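Local coordinates for protein beta subunit of photoactivated adenylyl cyclase (PDB 5M2A) that probably makes cyclic AMP from ATP in response to blue light, joining a flavin-binding BLUF sensor to an adenylyl cyclase catalytic domain, at residues 192-197 and 219-224; 231-236 and 244-249; 289-294 and 308-313. All coordinates share one frame; numbering follows the deposited sequence.

Contact 1. Residues 192-197 and 219-224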
loop_
_atom_site.group_PDB
_atom_site.type_symbol
_atom_site.label_atom_id
_atom_site.label_comp_id
_atom_site.label_asym_id
_atom_site.label_seq_id
_atom_site.Cartn_x
_atom_site.Cartn_y
_atom_site.Cartn_z
ATOM N N SER A 192 8.897 -12.571 5.663
ATOM C CA SER A 192 9.004 -11.815 6.909
ATOM C C SER A 192 9.751 -12.600 7.983
ATOM O O SER A 192 10.448 -12.012 8.820
ATOM C CB SER A 192 7.604 -11.430 7.401
ATOM O OG SER A 192 6.921 -10.683 6.403
ATOM N N ALA A 193 9.618 -13.928 7.976
ATOM C CA ALA A 193 10.365 -14.750 8.924
ATOM C C ALA A 193 11.866 -14.642 8.697
ATOM O O ALA A 193 12.646 -14.718 9.655
ATOM C CB ALA A 193 9.931 -16.210 8.818
ATOM N N TYR A 194 12.288 -14.470 7.448
ATOM C CA TYR A 194 13.700 -14.342 7.129
ATOM C C TYR A 194 14.180 -12.893 7.171
ATOM O O TYR A 194 15.316 -12.621 6.781
ATOM C CB TYR A 194 13.995 -14.961 5.753
ATOM C CG TYR A 194 14.112 -16.474 5.775
ATOM C CD1 TYR A 194 15.316 -17.089 6.085
ATOM C CD2 TYR A 194 13.018 -17.285 5.483
ATOM C CE1 TYR A 194 15.434 -18.475 6.102
ATOM C CE2 TYR A 194 13.128 -18.657 5.491
ATOM C CZ TYR A 194 14.334 -19.250 5.799
ATOM O OH TYR A 194 14.440 -20.618 5.818
ATOM N N GLY A 195 13.339 -11.963 7.625
ATOM C CA GLY A 195 13.734 -10.582 7.762
ATOM C C GLY A 195 13.589 -9.738 6.517
ATOM O O GLY A 195 13.998 -8.573 6.537
ATOM N N GLY A 196 13.038 -10.286 5.437
ATOM C CA GLY A 196 12.747 -9.489 4.263
ATOM C C GLY A 196 11.580 -8.552 4.500
ATOM O O GLY A 196 10.831 -8.675 5.476
ATOM N N GLU A 197 11.438 -7.577 3.602
ATOM C CA GLU A 197 10.368 -6.587 3.686
ATOM C C GLU A 197 9.511 -6.698 2.436
ATOM O O GLU A 197 9.965 -6.352 1.340
ATOM C CB GLU A 197 10.932 -5.175 3.838
ATOM C CG GLU A 197 11.778 -5.004 5.091
ATOM C CD GLU A 197 12.266 -3.574 5.294
ATOM O OE1 GLU A 197 12.323 -3.133 6.462
ATOM O OE2 GLU A 197 12.600 -2.893 4.296
ATOM N N ILE A 219 17.787 -16.632 -0.629
ATOM C CA ILE A 219 17.735 -17.930 -1.301
ATOM C C ILE A 219 16.873 -18.900 -0.500
ATOM O O ILE A 219 16.023 -19.606 -1.050
ATOM C CB ILE A 219 19.158 -18.481 -1.502
ATOM C CG1 ILE A 219 19.997 -17.503 -2.327
ATOM C CG2 ILE A 219 19.120 -19.878 -2.131
ATOM C CD1 ILE A 219 19.506 -17.334 -3.728
ATOM N N ARG A 220 17.099 -18.952 0.818
ATOM C CA ARG A 220 16.321 -19.844 1.684
ATOM C C ARG A 220 14.838 -19.495 1.657
ATOM O O ARG A 220 13.977 -20.389 1.653
ATOM C CB ARG A 220 16.863 -19.774 3.117
ATOM C CG ARG A 220 18.248 -20.329 3.243
ATOM C CD ARG A 220 18.850 -20.123 4.632
ATOM N NE ARG A 220 20.154 -20.780 4.677
ATOM C CZ ARG A 220 21.206 -20.303 5.336
ATOM N NH1 ARG A 220 21.100 -19.163 5.997
ATOM N NH2 ARG A 220 22.360 -20.957 5.329
ATOM N N THR A 221 14.518 -18.203 1.696
ATOM C CA THR A 221 13.141 -17.772 1.505
ATOM C C THR A 221 12.544 -18.394 0.252
ATOM O O THR A 221 11.460 -18.991 0.284
ATOM C CB THR A 221 13.099 -16.250 1.399
ATOM O OG1 THR A 221 13.391 -15.675 2.676
ATOM C CG2 THR A 221 11.726 -15.796 0.936
ATOM N N SER A 222 13.243 -18.239 -0.869
ATOM C CA SER A 222 12.739 -18.728 -2.149
ATOM C C SER A 222 12.531 -20.236 -2.123
ATOM O O SER A 222 11.514 -20.748 -2.608
ATOM C CB SER A 222 13.721 -18.333 -3.255
ATOM O OG SER A 222 13.915 -16.925 -3.241
ATOM N N LEU A 223 13.519 -20.979 -1.616
ATOM C CA LEU A 223 13.380 -22.435 -1.562
ATOM C C LEU A 223 12.272 -22.851 -0.606
ATOM O O LEU A 223 11.541 -23.813 -0.869
ATOM C CB LEU A 223 14.706 -23.070 -1.146
ATOM C CG LEU A 223 15.857 -22.746 -2.089
ATOM C CD1 LEU A 223 17.183 -23.208 -1.475
ATOM C CD2 LEU A 223 15.621 -23.402 -3.444
ATOM N N ASP A 224 12.139 -22.146 0.513
ATOM C CA ASP A 224 11.078 -22.476 1.460
ATOM C C ASP A 224 9.704 -22.244 0.851
ATOM O O ASP A 224 8.775 -23.033 1.081
ATOM C CB ASP A 224 11.238 -21.660 2.748
ATOM C CG ASP A 224 12.316 -22.220 3.665
ATOM O OD1 ASP A 224 13.013 -23.176 3.254
ATOM O OD2 ASP A 224 12.469 -21.704 4.797
#

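Contact 2. Residues 231-236 and 244-249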
loop_
_atom_site.group_PDB
_atom_site.type_symbol
_atom_site.label_atom_id
_atom_site.label_comp_id
_atom_site.label_asym_id
_atom_site.label_seq_id
_atom_site.Cartn_x
_atom_site.Cartn_y
_atom_site.Cartn_z
ATOM N N GLN A 231 4.531 -29.044 -0.791
ATOM C CA GLN A 231 3.775 -29.711 0.272
ATOM C C GLN A 231 2.275 -29.498 0.100
ATOM O O GLN A 231 1.484 -30.438 0.227
ATOM C CB GLN A 231 4.220 -29.207 1.646
ATOM C CG GLN A 231 5.598 -29.672 2.062
ATOM C CD GLN A 231 5.959 -29.223 3.467
ATOM O OE1 GLN A 231 5.152 -29.327 4.393
ATOM N NE2 GLN A 231 7.174 -28.711 3.629
ATOM N N LEU A 232 1.866 -28.255 -0.174
ATOM C CA LEU A 232 0.447 -27.927 -0.267
ATOM C C LEU A 232 -0.221 -28.675 -1.414
ATOM O O LEU A 232 -1.341 -29.186 -1.268
ATOM C CB LEU A 232 0.293 -26.406 -0.432
ATOM C CG LEU A 232 -1.137 -25.876 -0.521
ATOM C CD1 LEU A 232 -1.892 -26.148 0.773
ATOM C CD2 LEU A 232 -1.099 -24.392 -0.840
ATOM N N ARG A 233 0.476 -28.817 -2.547
ATOM C CA ARG A 233 -0.139 -29.496 -3.696
ATOM C C ARG A 233 -0.531 -30.940 -3.401
ATOM O O ARG A 233 -1.549 -31.425 -3.917
ATOM C CB ARG A 233 0.793 -29.461 -4.901
ATOM C CG ARG A 233 0.972 -28.069 -5.484
ATOM C CD ARG A 233 1.531 -28.156 -6.903
ATOM N NE ARG A 233 2.844 -28.795 -6.940
ATOM C CZ ARG A 233 3.990 -28.157 -6.688
ATOM N NH1 ARG A 233 3.987 -26.872 -6.362
ATOM N NH2 ARG A 233 5.151 -28.804 -6.760
ATOM N N HIS A 234 0.249 -31.665 -2.609
ATOM C CA HIS A 234 -0.169 -33.029 -2.311
ATOM C C HIS A 234 -0.930 -33.139 -0.993
ATOM O O HIS A 234 -1.314 -34.246 -0.608
ATOM C CB HIS A 234 1.025 -33.998 -2.337
ATOM C CG HIS A 234 2.045 -33.758 -1.268
ATOM N ND1 HIS A 234 1.836 -34.091 0.052
ATOM C CD2 HIS A 234 3.300 -33.256 -1.334
ATOM C CE1 HIS A 234 2.908 -33.779 0.758
ATOM N NE2 HIS A 234 3.814 -33.276 -0.061
ATOM N N HIS A 235 -1.164 -32.017 -0.308
ATOM C CA HIS A 235 -1.985 -32.024 0.894
ATOM C C HIS A 235 -3.474 -31.973 0.565
ATOM O O HIS A 235 -4.285 -32.534 1.307
ATOM C CB HIS A 235 -1.594 -30.833 1.773
ATOM C CG HIS A 235 -2.116 -30.904 3.174
ATOM N ND1 HIS A 235 -3.227 -30.204 3.593
ATOM C CD2 HIS A 235 -1.663 -31.575 4.260
ATOM C CE1 HIS A 235 -3.444 -30.453 4.873
ATOM N NE2 HIS A 235 -2.508 -31.282 5.301
ATOM N N VAL A 236 -3.840 -31.299 -0.516
ATOM C CA VAL A 236 -5.229 -31.057 -0.861
ATOM C C VAL A 236 -5.681 -32.051 -1.925
ATOM O O VAL A 236 -4.875 -32.719 -2.567
ATOM C CB VAL A 236 -5.445 -29.607 -1.353
ATOM C CG1 VAL A 236 -4.995 -28.608 -0.287
ATOM C CG2 VAL A 236 -4.664 -29.370 -2.642
ATOM N N LEU A 244 -2.724 -27.122 -7.991
ATOM C CA LEU A 244 -2.124 -26.687 -9.247
ATOM C C LEU A 244 -1.207 -25.492 -9.070
ATOM O O LEU A 244 -0.901 -24.821 -10.060
ATOM C CB LEU A 244 -3.201 -26.315 -10.268
ATOM C CG LEU A 244 -3.940 -27.308 -11.160
ATOM C CD1 LEU A 244 -3.765 -28.761 -10.758
ATOM C CD2 LEU A 244 -5.398 -26.901 -11.209
ATOM N N LEU A 245 -0.778 -25.200 -7.834
ATOM C CA LEU A 245 -0.086 -23.955 -7.510
ATOM C C LEU A 245 1.431 -24.169 -7.490
ATOM O O LEU A 245 1.961 -24.894 -6.634
ATOM C CB LEU A 245 -0.595 -23.394 -6.177
ATOM C CG LEU A 245 0.075 -22.145 -5.584
ATOM C CD1 LEU A 245 -0.003 -20.956 -6.527
ATOM C CD2 LEU A 245 -0.555 -21.796 -4.223
ATOM N N TYR A 246 2.112 -23.514 -8.433
ATOM C CA TYR A 246 3.558 -23.477 -8.572
ATOM C C TYR A 246 4.024 -22.029 -8.652
ATOM O O TYR A 246 3.271 -21.129 -9.035
ATOM C CB TYR A 246 4.032 -24.195 -9.839
ATOM C CG TYR A 246 3.602 -25.626 -9.960
ATOM C CD1 TYR A 246 2.287 -25.953 -10.260
ATOM C CD2 TYR A 246 4.527 -26.658 -9.829
ATOM C CE1 TYR A 246 1.890 -27.262 -10.394
ATOM C CE2 TYR A 246 4.139 -27.975 -9.965
ATOM C CZ TYR A 246 2.822 -28.270 -10.242
ATOM O OH TYR A 246 2.446 -29.582 -10.375
ATOM N N THR A 247 5.289 -21.805 -8.329
ATOM C CA THR A 247 5.815 -20.451 -8.379
ATOM C C THR A 247 7.126 -20.431 -9.151
ATOM O O THR A 247 7.788 -21.457 -9.325
ATOM C CB THR A 247 6.005 -19.877 -6.958
ATOM O OG1 THR A 247 6.263 -18.468 -7.029
ATOM C CG2 THR A 247 7.140 -20.563 -6.237
ATOM N N GLY A 248 7.459 -19.259 -9.669
ATOM C CA GLY A 248 8.801 -18.970 -10.171
ATOM C C GLY A 248 9.291 -17.756 -9.453
ATOM O O GLY A 248 8.505 -16.865 -9.094
ATOM N N ILE A 249 10.596 -17.690 -9.186
ATOM C CA ILE A 249 11.135 -16.615 -8.363
ATOM C C ILE A 249 12.365 -16.044 -9.036
ATOM O O ILE A 249 13.208 -16.798 -9.529
ATOM C CB ILE A 249 11.464 -17.095 -6.935
ATOM C CG1 ILE A 249 10.194 -17.680 -6.298
ATOM C CG2 ILE A 249 12.014 -15.947 -6.089
ATOM C CD1 ILE A 249 10.383 -18.364 -4.956
#

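Contact 3. Residues 289-294 and 308-313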
loop_
_atom_site.group_PDB
_atom_site.type_symbol
_atom_site.label_atom_id
_atom_site.label_comp_id
_atom_site.label_asym_id
_atom_site.label_seq_id
_atom_site.Cartn_x
_atom_site.Cartn_y
_atom_site.Cartn_z
ATOM N N LEU A 289 13.356 -22.256 -17.852
ATOM C CA LEU A 289 14.487 -22.878 -17.195
ATOM C C LEU A 289 14.060 -24.125 -16.430
ATOM O O LEU A 289 12.920 -24.220 -15.961
ATOM C CB LEU A 289 15.154 -21.903 -16.215
ATOM C CG LEU A 289 15.655 -20.594 -16.808
ATOM C CD1 LEU A 289 16.125 -19.673 -15.696
ATOM C CD2 LEU A 289 16.775 -20.869 -17.793
ATOM N N PRO A 290 14.955 -25.088 -16.271
ATOM C CA PRO A 290 14.634 -26.265 -15.451
ATOM C C PRO A 290 14.813 -25.998 -13.964
ATOM O O PRO A 290 15.003 -26.930 -13.178
ATOM C CB PRO A 290 15.618 -27.324 -15.964
ATOM C CG PRO A 290 16.777 -26.533 -16.477
ATOM C CD PRO A 290 16.220 -25.252 -17.018
ATOM N N TYR A 291 14.735 -24.722 -13.574
ATOM C CA TYR A 291 14.841 -24.283 -12.192
ATOM C C TYR A 291 13.773 -23.235 -11.918
ATOM O O TYR A 291 13.459 -22.411 -12.779
ATOM C CB TYR A 291 16.217 -23.660 -11.886
ATOM C CG TYR A 291 17.355 -24.604 -12.154
ATOM C CD1 TYR A 291 17.886 -24.738 -13.428
ATOM C CD2 TYR A 291 17.886 -25.378 -11.133
ATOM C CE1 TYR A 291 18.914 -25.613 -13.681
ATOM C CE2 TYR A 291 18.916 -26.268 -11.379
ATOM C CZ TYR A 291 19.425 -26.374 -12.653
ATOM O OH TYR A 291 20.449 -27.243 -12.910
ATOM N N ALA A 292 13.255 -23.248 -10.693
ATOM C CA ALA A 292 12.184 -22.346 -10.276
ATOM C C ALA A 292 12.693 -21.058 -9.638
ATOM O O ALA A 292 11.880 -20.219 -9.219
ATOM C CB ALA A 292 11.253 -23.069 -9.305
ATOM N N LEU A 293 14.010 -20.895 -9.532
ATOM C CA LEU A 293 14.634 -19.717 -8.946
ATOM C C LEU A 293 15.753 -19.263 -9.870
ATOM O O LEU A 293 16.580 -20.076 -10.280
ATOM C CB LEU A 293 15.203 -20.032 -7.559
ATOM C CG LEU A 293 16.134 -19.004 -6.924
ATOM C CD1 LEU A 293 15.359 -17.727 -6.647
ATOM C CD2 LEU A 293 16.737 -19.567 -5.646
ATOM N N ALA A 294 15.787 -17.979 -10.197
ATOM C CA ALA A 294 16.876 -17.442 -11.004
ATOM C C ALA A 294 17.356 -16.132 -10.407
ATOM O O ALA A 294 16.543 -15.320 -9.966
ATOM C CB ALA A 294 16.448 -17.213 -12.459
ATOM N N THR A 308 25.407 -24.885 -4.088
ATOM C CA THR A 308 25.926 -25.364 -5.370
ATOM C C THR A 308 25.362 -24.443 -6.446
ATOM O O THR A 308 24.260 -24.646 -6.957
ATOM C CB THR A 308 25.541 -26.817 -5.610
ATOM O OG1 THR A 308 26.103 -27.634 -4.577
ATOM C CG2 THR A 308 26.059 -27.287 -6.964
ATOM N N PHE A 309 26.123 -23.407 -6.782
ATOM C CA PHE A 309 25.667 -22.443 -7.768
ATOM C C PHE A 309 25.825 -23.023 -9.167
ATOM O O PHE A 309 26.811 -23.701 -9.476
ATOM C CB PHE A 309 26.442 -21.131 -7.647
ATOM C CG PHE A 309 26.123 -20.340 -6.402
ATOM C CD1 PHE A 309 24.915 -19.689 -6.267
ATOM C CD2 PHE A 309 27.066 -20.224 -5.380
ATOM C CE1 PHE A 309 24.631 -18.946 -5.117
ATOM C CE2 PHE A 309 26.794 -19.484 -4.237
ATOM C CZ PHE A 309 25.570 -18.846 -4.106
ATOM N N ILE A 310 24.835 -22.758 -10.008
ATOM C CA ILE A 310 24.782 -23.271 -11.369
ATOM C C ILE A 310 24.652 -22.083 -12.306
ATOM O O ILE A 310 23.747 -21.254 -12.143
ATOM C CB ILE A 310 23.612 -24.255 -11.552
ATOM C CG1 ILE A 310 23.871 -25.531 -10.744
ATOM C CG2 ILE A 310 23.414 -24.569 -13.030
ATOM C CD1 ILE A 310 22.737 -26.530 -10.771
ATOM N N ASN A 311 25.565 -21.983 -13.268
ATOM C CA ASN A 311 25.534 -20.878 -14.215
ATOM C C ASN A 311 24.599 -21.215 -15.371
ATOM O O ASN A 311 24.834 -22.181 -16.109
ATOM C CB ASN A 311 26.936 -20.565 -14.730
ATOM C CG ASN A 311 26.961 -19.346 -15.621
ATOM O OD1 ASN A 311 26.553 -19.401 -16.783
ATOM N ND2 ASN A 311 27.427 -18.229 -15.079
ATOM N N LEU A 312 23.555 -20.405 -15.538
ATOM C CA LEU A 312 22.565 -20.589 -16.587
ATOM C C LEU A 312 22.835 -19.711 -17.805
ATOM O O LEU A 312 21.936 -19.512 -18.630
ATOM C CB LEU A 312 21.165 -20.323 -16.031
ATOM C CG LEU A 312 20.802 -21.257 -14.876
ATOM C CD1 LEU A 312 19.437 -20.918 -14.307
ATOM C CD2 LEU A 312 20.846 -22.708 -15.352
ATOM N N GLY A 313 24.046 -19.166 -17.918
ATOM C CA GLY A 313 24.446 -18.433 -19.103
ATOM C C GLY A 313 23.941 -17.003 -19.110
ATOM O O GLY A 313 23.216 -16.551 -18.225
#

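Contact 1. Residues 192-197 and 219-224
Tyr194 reaches across to Asp224 and makes the one hydrogen bond of this contact. Its OH donates to Asp224 OD2 over 2.5 Å, which is very short. OD2 arrives at the edge of the ring, in its plane, and also lies 3.2 Å from Tyr194 CE2. The ring and carboxylate planes are 57° apart. Asp224 OD1 lies 3.9 Å from Tyr194 OH, and the bond goes to OD2.

The rest is van der Waals packing. One face of the tyrosine ring rests on the backbone of the helix, with Thr221 N over its centre and Arg220 C nearer the rim. The aliphatic root of Arg220 supports the hydroxyl end: Arg220 CB is 3.6 Å from Tyr194 CE1. The extended arginine chain then carries its guanidinium away from the contact. At the other end, Thr221 OG1 presses against the stem of the tyrosine, 3.2 Å from Tyr194 CB. OG1 meets only carbons of the tyrosine here; its hydrogen bond goes to Ala217 O, one turn earlier. Tyr194 CG stands anti to its carbonyl carbon (chi1 -80°), and in this rotamer one ring face lies against the backbone at Arg220 and Thr221.

Tyr194 stands where helix 173-193 ends. It is the first residue to leave helical geometry, and a Schellman motif with Gly195 as C-prime ends the helix. Gly195 N bonds to Ser192 O at 3.1 Å, and Gly196 N to Ile191 O.

The contact thus joins the C-terminal end of helix 173-193 to the first half of helix 215-235. Thr221 also packs on Ile190 and Ile191 of the first helix. Ile219 and Ser222 turn to strands 247-258 and 293-296, and Glu197 starts the strand that pairs with 205-211.

Contact 2. Residues 231-236 and 244-249
Arg233 lays its guanidinium flat on the ring of Tyr246, and this is the tight part of the contact. The two planes are 14° apart, and Arg233 CZ is 3.3 Å from Tyr246 CE2. It is a cation-pi stack over the ring face. Arg233 CD adds a CH-pi contact to the same ring, 3.8 Å from its centroid. In the plane of the guanidinium, Arg233 NH1 donates to Leu245 O at 2.8 Å, with an N-H...O angle of 154°. The chain bends at chi3 (-61°), and in this shape the group both stacks and bonds.

The packing is looser beside it. Leu232 CD2 and Leu245 CD2 only brush at 4.3 Å. On the solvent side of the helix, Gln231, His234 and His235 are exposed and reach nothing of 244-249.

The contact joins the C-terminal end of helix 215-235 to the chain leading into strand 247-258 of the cyclase sheet. Tyr246 also meets Tyr336 edge-to-face, and Arg233 NH2 is hydrogen-bonded to Tyr335 OH. Leu245 packs on Ile161, a residue of the magnesium site. With an alanine in place of Arg233, Leu245 O would probably lose this donor and a gap would open over the Tyr246 ring.

The buried positive charge is shared among a pi face, a carbonyl and a phenol. These partners fix the rotation of the guanidinium and probably help offset the cost of burying its charge.

Contact 3. Residues 289-294 and 308-313
Leu312 wedges its forked end between Leu289 and Tyr291. One branch, Leu312 CD1, meets Leu289 CD1 at 3.8 Å. The other, Leu312 CD2, lies 3.9 Å from Tyr291 CE1. With CG anti to the carbonyl carbon (chi1 -60°), the fork has one methyl against each neighbour.

Ile310, two residues earlier, deals with the far end of the tyrosine. Its CD1 sits 3.8 Å from Tyr291 CZ and approaches the hydroxyl oxygen, Tyr291 OH, to 3.2 Å. Ile310 and the tyrosine cross at about a right angle. The ring meets Leu312 and its hydroxyl end meets the isoleucine. Strands 293-296 and 309-315 are not direct neighbours in the cyclase sheet. Strand 324-329 runs between them, antiparallel to each, and its Thr328 touches both Tyr291 and Leu312. Leu289 and Tyr291 belong to the loop leading into strand 293-296, and their side chains reach those of strand 309-315 beside strand 324-329; no hydrogen bond joins the two segments.

Just beyond the wedge, Asn311 OD1 accepts from Gly313 N at 2.8 Å in an Asx turn. The donor stands above the carbonyl plane. Asn311 ND2 bonds to Glu325 of the middle strand.

How the contacts relate
All three contacts lie in the cyclase catalytic domain. They follow one another along the chain, and none nests in or crosses another. Contact 1 closes a loop of 21 residues that holds most of the hairpin 197-202/205-211, and joins two helices. Contact 2 closes a connection of seven residues, from the end of helix 215-235 to strand 247-258. Contact 3 closes 13 residues, including helix 297-301, towards the end of the sheet where strand 309-315 pairs with 324-329. Contacts 1 and 2 share helix 215-235. Ser222 of contact 1 packs on Ile249 of contact 2 and Leu293 of contact 3. Ile249 also probably hydrogen-bonds to Ala292 and Ala294, where strands 247-258 and 293-296 run parallel.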